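Local atomic coordinates of probable starch synthase 4, chloroplastic/amyloplastic (Arabidopsis thaliana, PDB entry 6GNE), a protein that is a probable starch synthase of the GT-B clan, a two-domain protein that holds adenosine-5'-diphosphate in a pocket. Residues W269-D274 with M407-I412; S307-V312 with G338-L343. All coordinates share one frame; numbering follows the deposited sequence.

Contact 1. Residues W269-D274 with M407-I412; sequences WNPATD and MRYGSI
A Schellman motif closes helix 402-408, and here Arg408 and Tyr409 meet the loop of Trp269, Asn270, Pro271 and Asp274. Gly410, with positive phi, is the C-prime residue. The Tyr409 hydroxyl donates to Asp274 OD2, with OH and OD2 2.6 Å apart. It reaches that oxygen on the anti side, 33° out of the carboxylate plane. OD2 is also hydrogen-bonded to His381 ND1, so two bonds hold this oxygen of the buried Asp274; the His381 ring stacks with that of Trp269. Pro271 lies over one face of the Tyr409 ring. Its CD sits above the centre, 4.2 Å from the centroid, a CH-pi contact. Trp269 crosses Tyr409 at about a right angle, and Tyr409 CE1 lies in the indole plane, 3.8 Å from Trp269 CE3. Arg408 NE donates to Trp269 O over 2.9 Å, within the carbonyl plane and close to the guanidinium plane, while its NH2 bonds to Thr266 O. The bend at chi2 (67°) sets CD on the course to this NE bond. Asn270 OD1 lies over one face of the Arg408 guanidinium, the amide plane turned 30° from it, with Asn270 CG 3.3 Å from Arg408 NH2. Asn270 OD1 accepts from Ala272 N in an Asx turn. The Trp269 side chain comes to about 4 Å from the bound adenosine-5'-diphosphate, nearest atoms. Helix 377-386 packs on Tyr409, while Met477 of helix 466-477 touches Pro271.

Contact 2. Residues S307-V312 with G338-L343; sequences SRRPLV and GGQFVL
Arg309 reaches across to Gly338, Gly339 and Gln340, where two parallel strands begin to pair. Its CB points toward the other segment. CG, anti to the backbone N (chi1 -165°), comes next to Gly338 O. CD packs on the aliphatic part of Gln340, 3.6 Å from its CG. NE is taken by a salt bridge to Glu306 OE2. CZ lies near Gly338 O, which sits over one guanidinium face, offset toward the rim. At the tip, NH2 makes a weak bond to Gly339 O, 3.2 Å long, with the acceptor near the guanidinium plane. Gln340 crosses Arg309 at about a right angle; its OE1 is hydrogen-bonded to Arg297 NE and its NE2 to Ser303 O. Beyond this, the backbones pair regularly. Gln340 N donates to Pro310 O at 3.0 Å, Val312 N to Gln340 O at 2.8 Å, and Val342 N to Val312 O at 3.0 Å. On one face of the sheet Leu311 CD1 rests 3.7 Å from Val342 CG2, and helix 287-300 touches both residues. On the other face Val312 CG1 meets the ring of Phe341, 3.5 Å from CE2, and helix 324-336 packs on both. Gly338 ends that helix in a Schellman motif. Strand 311-317, helix 324-336 and strand 340-346 form a beta-alpha-beta crossover with neighbouring parallel strands, the unit characteristic of the Rossmann-like domains of GT-B proteins.

Both contacts are buried and belong to the same domain, with centres about 18 Å apart and no touch between them. Contact 2 is nested in the chain loop closed by contact 1. It joins two strands of the six-stranded parallel sheet, mainly by backbone bonds and apolar side-chain packing. Contact 1 joins a loop to a helix end beside the bound adenosine-5'-diphosphate and depends more on side-chain polar groups and aromatic rings. Each includes a Schellman motif. Neighbouring elements link them: Asp388 bonds to the backbones of both Leu311 and Ile412, and helix 287-300 supplies Lys289 to Tyr409 O and Lys293 to Arg309 O.

Contact 1. Residues W269-D274 with M407-I412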
ATOM      1  N   TRP A 269      -1.561   9.572  10.584  1.00 39.51           N
ATOM      2  CA  TRP A 269      -3.024   9.547  10.418  1.00 37.93           C
ATOM      3  C   TRP A 269      -3.694   9.673  11.779  1.00 38.14           C
ATOM      4  O   TRP A 269      -3.995   8.677  12.426  1.00 37.31           O
ATOM      5  CB  TRP A 269      -3.440   8.295   9.658  1.00 35.99           C
ATOM      6  CG  TRP A 269      -2.870   8.269   8.269  1.00 35.81           C
ATOM      7  CD1 TRP A 269      -1.789   7.548   7.827  1.00 36.37           C
ATOM      8  CD2 TRP A 269      -3.331   9.011   7.149  1.00 35.76           C
ATOM      9  NE1 TRP A 269      -1.560   7.792   6.492  1.00 35.85           N
ATOM     10  CE2 TRP A 269      -2.484   8.703   6.062  1.00 36.58           C
ATOM     11  CE3 TRP A 269      -4.361   9.931   6.962  1.00 36.18           C
ATOM     12  CZ2 TRP A 269      -2.662   9.272   4.806  1.00 37.10           C
ATOM     13  CZ3 TRP A 269      -4.535  10.489   5.725  1.00 36.67           C
ATOM     14  CH2 TRP A 269      -3.700  10.162   4.659  1.00 36.49           C
ATOM     15  N   ASN A 270      -3.872  10.913  12.224  1.00 38.62           N
ATOM     16  CA  ASN A 270      -4.452  11.203  13.535  1.00 39.84           C
ATOM     17  C   ASN A 270      -5.231  12.508  13.465  1.00 40.61           C
ATOM     18  O   ASN A 270      -4.618  13.569  13.344  1.00 43.17           O
ATOM     19  CB  ASN A 270      -3.349  11.333  14.595  1.00 40.53           C
ATOM     20  CG  ASN A 270      -3.891  11.551  16.010  1.00 41.12           C
ATOM     21  OD1 ASN A 270      -5.086  11.754  16.240  1.00 40.44           O
ATOM     22  ND2 ASN A 270      -2.997  11.524  16.958  1.00 41.62           N
ATOM     23  N   PRO A 271      -6.570  12.448  13.573  1.00 40.59           N
ATOM     24  CA  PRO A 271      -7.366  13.680  13.474  1.00 41.69           C
ATOM     25  C   PRO A 271      -7.048  14.765  14.542  1.00 44.24           C
ATOM     26  O   PRO A 271      -7.266  15.949  14.302  1.00 44.98           O
ATOM     27  CB  PRO A 271      -8.804  13.171  13.628  1.00 41.38           C
ATOM     28  CG  PRO A 271      -8.676  11.923  14.433  1.00 41.05           C
ATOM     29  CD  PRO A 271      -7.429  11.292  13.875  1.00 40.21           C
ATOM     30  N   ALA A 272      -6.552  14.344  15.704  1.00 45.72           N
ATOM     31  CA  ALA A 272      -6.226  15.254  16.802  1.00 47.52           C
ATOM     32  C   ALA A 272      -5.043  16.162  16.520  1.00 47.78           C
ATOM     33  O   ALA A 272      -4.951  17.230  17.120  1.00 49.26           O
ATOM     34  CB  ALA A 272      -5.981  14.470  18.093  1.00 47.96           C
ATOM     35  N   THR A 273      -4.130  15.719  15.658  1.00 46.12           N
ATOM     36  CA  THR A 273      -2.895  16.467  15.386  1.00 47.19           C
ATOM     37  C   THR A 273      -2.612  16.614  13.913  1.00 46.59           C
ATOM     38  O   THR A 273      -1.504  16.911  13.557  1.00 47.01           O
ATOM     39  CB  THR A 273      -1.654  15.759  16.011  1.00 46.94           C
ATOM     40  OG1 THR A 273      -1.503  14.466  15.432  1.00 45.32           O
ATOM     41  CG2 THR A 273      -1.789  15.601  17.492  1.00 48.98           C
ATOM     42  N   ASP A 274      -3.591  16.392  13.050  1.00 47.73           N
ATOM     43  CA  ASP A 274      -3.341  16.374  11.602  1.00 48.55           C
ATOM     44  C   ASP A 274      -3.119  17.837  11.135  1.00 51.74           C
ATOM     45  O   ASP A 274      -4.020  18.686  11.276  1.00 53.89           O
ATOM     46  CB  ASP A 274      -4.514  15.715  10.872  1.00 46.86           C
ATOM     47  CG  ASP A 274      -4.247  15.470   9.419  1.00 46.98           C
ATOM     48  OD1 ASP A 274      -3.438  16.193   8.794  1.00 49.21           O
ATOM     49  OD2 ASP A 274      -4.881  14.539   8.875  1.00 46.60           O
ATOM     50  N   MET A 407     -11.956   5.032   9.126  1.00 26.65           N
ATOM     51  CA  MET A 407     -12.450   4.775  10.478  1.00 28.28           C
ATOM     52  C   MET A 407     -11.677   5.553  11.562  1.00 29.80           C
ATOM     53  O   MET A 407     -12.245   6.014  12.552  1.00 30.02           O
ATOM     54  CB  MET A 407     -12.400   3.285  10.775  1.00 28.34           C
ATOM     55  CG  MET A 407     -13.478   2.519  10.042  1.00 28.07           C
ATOM     56  SD  MET A 407     -13.630   0.815  10.542  1.00 28.93           S
ATOM     57  CE  MET A 407     -12.219   0.089   9.720  1.00 27.58           C
ATOM     58  N   ARG A 408     -10.382   5.723  11.345  1.00 30.46           N
ATOM     59  CA  ARG A 408      -9.559   6.527  12.228  1.00 32.81           C
ATOM     60  C   ARG A 408     -10.065   7.970  12.279  1.00 33.08           C
ATOM     61  O   ARG A 408     -10.004   8.585  13.329  1.00 33.96           O
ATOM     62  CB  ARG A 408      -8.095   6.452  11.762  1.00 34.13           C
ATOM     63  CG  ARG A 408      -7.077   7.330  12.468  1.00 35.50           C
ATOM     64  CD  ARG A 408      -6.889   6.906  13.903  1.00 37.95           C
ATOM     65  NE  ARG A 408      -5.673   7.502  14.454  1.00 40.96           N
ATOM     66  CZ  ARG A 408      -5.449   7.792  15.739  1.00 41.76           C
ATOM     67  NH1 ARG A 408      -6.360   7.547  16.658  1.00 41.40           N
ATOM     68  NH2 ARG A 408      -4.275   8.311  16.104  1.00 42.11           N
ATOM     69  N   TYR A 409     -10.566   8.476  11.154  1.00 32.52           N
ATOM     70  CA  TYR A 409     -11.125   9.832  11.035  1.00 33.54           C
ATOM     71  C   TYR A 409     -12.659   9.854  11.192  1.00 33.09           C
ATOM     72  O   TYR A 409     -13.316  10.844  10.863  1.00 33.58           O
ATOM     73  CB  TYR A 409     -10.693  10.462   9.684  1.00 33.36           C
ATOM     74  CG  TYR A 409      -9.257  10.922   9.677  1.00 34.51           C
ATOM     75  CD1 TYR A 409      -8.217  10.018   9.741  1.00 34.98           C
ATOM     76  CD2 TYR A 409      -8.926  12.278   9.644  1.00 37.29           C
ATOM     77  CE1 TYR A 409      -6.886  10.445   9.756  1.00 36.56           C
ATOM     78  CE2 TYR A 409      -7.592  12.717   9.666  1.00 37.20           C
ATOM     79  CZ  TYR A 409      -6.586  11.792   9.724  1.00 36.73           C
ATOM     80  OH  TYR A 409      -5.281  12.172   9.740  1.00 37.92           O
ATOM     81  N   GLY A 410     -13.224   8.769  11.704  1.00 32.54           N
ATOM     82  CA  GLY A 410     -14.639   8.686  12.004  1.00 32.90           C
ATOM     83  C   GLY A 410     -15.593   8.459  10.838  1.00 32.48           C
ATOM     84  O   GLY A 410     -16.813   8.513  11.057  1.00 32.60           O
ATOM     85  N   SER A 411     -15.065   8.232   9.625  1.00 31.19           N
ATOM     86  CA  SER A 411     -15.902   7.995   8.451  1.00 31.55           C
ATOM     87  C   SER A 411     -16.185   6.493   8.367  1.00 31.22           C
ATOM     88  O   SER A 411     -15.251   5.687   8.409  1.00 31.47           O
ATOM     89  CB  SER A 411     -15.208   8.515   7.183  1.00 31.33           C
ATOM     90  OG  SER A 411     -16.018   8.426   6.015  1.00 31.18           O
ATOM     91  N   ILE A 412     -17.453   6.127   8.245  1.00 31.34           N
ATOM     92  CA  ILE A 412     -17.887   4.719   8.347  1.00 31.02           C
ATOM     93  C   ILE A 412     -17.852   3.997   7.017  1.00 29.30           C
ATOM     94  O   ILE A 412     -18.448   4.461   6.066  1.00 29.95           O
ATOM     95  CB  ILE A 412     -19.297   4.627   8.920  1.00 32.07           C
ATOM     96  CG1 ILE A 412     -19.343   5.323  10.301  1.00 34.15           C
ATOM     97  CG2 ILE A 412     -19.748   3.179   9.024  1.00 32.88           C
ATOM     98  CD1 ILE A 412     -18.304   4.831  11.309  1.00 34.88           C
TER

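Contact 2. Residues S307-V312 with G338-L343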
ATOM      1  N   SER A 307     -28.720  20.362   7.008  1.00 74.47           N
ATOM      2  CA  SER A 307     -28.092  19.520   8.041  1.00 75.46           C
ATOM      3  C   SER A 307     -28.597  18.076   7.820  1.00 74.00           C
ATOM      4  O   SER A 307     -29.722  17.854   7.275  1.00 76.33           O
ATOM      5  CB  SER A 307     -28.470  20.022   9.450  1.00 76.68           C
ATOM      6  OG  SER A 307     -29.819  20.501   9.459  1.00 74.68           O
ATOM      7  N   ARG A 308     -27.770  17.106   8.210  1.00 67.88           N
ATOM      8  CA  ARG A 308     -28.093  15.680   7.989  1.00 64.30           C
ATOM      9  C   ARG A 308     -28.269  15.241   6.524  1.00 58.76           C
ATOM     10  O   ARG A 308     -29.094  14.396   6.216  1.00 57.15           O
ATOM     11  CB  ARG A 308     -29.325  15.292   8.838  1.00 65.32           C
ATOM     12  CG  ARG A 308     -28.970  15.122  10.306  1.00 64.91           C
ATOM     13  CD  ARG A 308     -28.482  13.700  10.604  1.00 61.66           C
ATOM     14  NE  ARG A 308     -27.141  13.699  11.174  1.00 57.93           N
ATOM     15  CZ  ARG A 308     -26.484  12.613  11.524  1.00 55.56           C
ATOM     16  NH1 ARG A 308     -25.246  12.746  11.966  1.00 57.39           N
ATOM     17  NH2 ARG A 308     -27.000  11.408  11.380  1.00 54.15           N
ATOM     18  N   ARG A 309     -27.418  15.759   5.654  1.00 54.89           N
ATOM     19  CA  ARG A 309     -27.209  15.157   4.359  1.00 52.36           C
ATOM     20  C   ARG A 309     -25.853  14.433   4.452  1.00 46.41           C
ATOM     21  O   ARG A 309     -24.838  15.076   4.691  1.00 44.23           O
ATOM     22  CB  ARG A 309     -27.228  16.234   3.278  1.00 54.61           C
ATOM     23  CG  ARG A 309     -27.367  15.674   1.898  1.00 56.78           C
ATOM     24  CD  ARG A 309     -27.494  16.732   0.813  1.00 60.42           C
ATOM     25  NE  ARG A 309     -28.842  16.818   0.254  1.00 65.87           N
ATOM     26  CZ  ARG A 309     -29.294  16.237  -0.872  1.00 67.59           C
ATOM     27  NH1 ARG A 309     -30.556  16.460  -1.225  1.00 71.08           N
ATOM     28  NH2 ARG A 309     -28.542  15.465  -1.670  1.00 66.85           N
ATOM     29  N   PRO A 310     -25.840  13.093   4.320  1.00 41.89           N
ATOM     30  CA  PRO A 310     -24.584  12.362   4.460  1.00 40.07           C
ATOM     31  C   PRO A 310     -23.626  12.605   3.267  1.00 38.79           C
ATOM     32  O   PRO A 310     -24.058  12.588   2.117  1.00 37.39           O
ATOM     33  CB  PRO A 310     -25.036  10.902   4.521  1.00 38.45           C
ATOM     34  CG  PRO A 310     -26.273  10.879   3.727  1.00 38.68           C
ATOM     35  CD  PRO A 310     -26.948  12.194   3.977  1.00 40.75           C
ATOM     36  N   LEU A 311     -22.361  12.868   3.581  1.00 38.03           N
ATOM     37  CA  LEU A 311     -21.310  13.045   2.588  1.00 37.40           C
ATOM     38  C   LEU A 311     -20.591  11.716   2.424  1.00 35.61           C
ATOM     39  O   LEU A 311     -20.016  11.202   3.370  1.00 36.46           O
ATOM     40  CB  LEU A 311     -20.322  14.123   3.038  1.00 37.92           C
ATOM     41  CG  LEU A 311     -19.145  14.408   2.109  1.00 38.15           C
ATOM     42  CD1 LEU A 311     -19.634  15.051   0.825  1.00 39.92           C
ATOM     43  CD2 LEU A 311     -18.154  15.332   2.790  1.00 39.16           C
ATOM     44  N   VAL A 312     -20.637  11.158   1.221  1.00 35.31           N
ATOM     45  CA  VAL A 312     -19.981   9.888   0.899  1.00 33.77           C
ATOM     46  C   VAL A 312     -18.673  10.245   0.221  1.00 33.41           C
ATOM     47  O   VAL A 312     -18.652  10.992  -0.747  1.00 34.30           O
ATOM     48  CB  VAL A 312     -20.833   9.033  -0.067  1.00 33.92           C
ATOM     49  CG1 VAL A 312     -20.092   7.742  -0.431  1.00 33.62           C
ATOM     50  CG2 VAL A 312     -22.209   8.709   0.540  1.00 34.50           C
ATOM     51  N   GLY A 338     -30.337  11.055  -1.744  1.00 38.44           N
ATOM     52  CA  GLY A 338     -30.323  12.342  -1.071  1.00 38.75           C
ATOM     53  C   GLY A 338     -29.050  12.653  -0.301  1.00 37.66           C
ATOM     54  O   GLY A 338     -29.097  13.399   0.669  1.00 38.02           O
ATOM     55  N   GLY A 339     -27.922  12.065  -0.715  1.00 36.04           N
ATOM     56  CA  GLY A 339     -26.617  12.361  -0.136  1.00 34.31           C
ATOM     57  C   GLY A 339     -25.773  13.143  -1.108  1.00 33.94           C
ATOM     58  O   GLY A 339     -26.205  13.425  -2.221  1.00 34.58           O
ATOM     59  N   GLN A 340     -24.574  13.499  -0.670  1.00 34.08           N
ATOM     60  CA  GLN A 340     -23.540  14.123  -1.493  1.00 34.36           C
ATOM     61  C   GLN A 340     -22.366  13.175  -1.656  1.00 32.85           C
ATOM     62  O   GLN A 340     -22.198  12.246  -0.874  1.00 32.29           O
ATOM     63  CB  GLN A 340     -23.062  15.413  -0.838  1.00 36.23           C
ATOM     64  CG  GLN A 340     -24.177  16.419  -0.535  1.00 38.43           C
ATOM     65  CD  GLN A 340     -23.690  17.664   0.183  1.00 40.13           C
ATOM     66  OE1 GLN A 340     -22.944  17.574   1.143  1.00 41.19           O
ATOM     67  NE2 GLN A 340     -24.132  18.830  -0.272  1.00 41.59           N
ATOM     68  N   PHE A 341     -21.567  13.394  -2.688  1.00 32.73           N
ATOM     69  CA  PHE A 341     -20.468  12.506  -3.043  1.00 31.42           C
ATOM     70  C   PHE A 341     -19.215  13.298  -3.496  1.00 33.15           C
ATOM     71  O   PHE A 341     -19.291  14.142  -4.400  1.00 34.61           O
ATOM     72  CB  PHE A 341     -20.915  11.584  -4.171  1.00 30.96           C
ATOM     73  CG  PHE A 341     -20.074  10.359  -4.326  1.00 29.31           C
ATOM     74  CD1 PHE A 341     -18.834  10.407  -4.936  1.00 29.17           C
ATOM     75  CD2 PHE A 341     -20.515   9.161  -3.829  1.00 28.98           C
ATOM     76  CE1 PHE A 341     -18.046   9.282  -5.054  1.00 28.59           C
ATOM     77  CE2 PHE A 341     -19.729   8.011  -3.933  1.00 28.30           C
ATOM     78  CZ  PHE A 341     -18.493   8.073  -4.536  1.00 28.13           C
ATOM     79  N   VAL A 342     -18.073  12.978  -2.896  1.00 32.87           N
ATOM     80  CA  VAL A 342     -16.786  13.535  -3.260  1.00 33.98           C
ATOM     81  C   VAL A 342     -15.834  12.410  -3.637  1.00 33.15           C
ATOM     82  O   VAL A 342     -15.540  11.569  -2.804  1.00 32.49           O
ATOM     83  CB  VAL A 342     -16.150  14.322  -2.098  1.00 34.34           C
ATOM     84  CG1 VAL A 342     -14.794  14.848  -2.496  1.00 34.68           C
ATOM     85  CG2 VAL A 342     -17.005  15.530  -1.788  1.00 36.96           C
ATOM     86  N   LEU A 343     -15.361  12.419  -4.880  1.00 33.27           N
ATOM     87  CA  LEU A 343     -14.394  11.446  -5.356  1.00 32.80           C
ATOM     88  C   LEU A 343     -13.050  12.144  -5.514  1.00 33.69           C
ATOM     89  O   LEU A 343     -12.951  13.215  -6.135  1.00 35.05           O
ATOM     90  CB  LEU A 343     -14.799  10.834  -6.698  1.00 33.27           C
ATOM     91  CG  LEU A 343     -13.821   9.880  -7.385  1.00 33.25           C
ATOM     92  CD1 LEU A 343     -13.553   8.653  -6.520  1.00 33.06           C
ATOM     93  CD2 LEU A 343     -14.374   9.410  -8.698  1.00 34.12           C
TER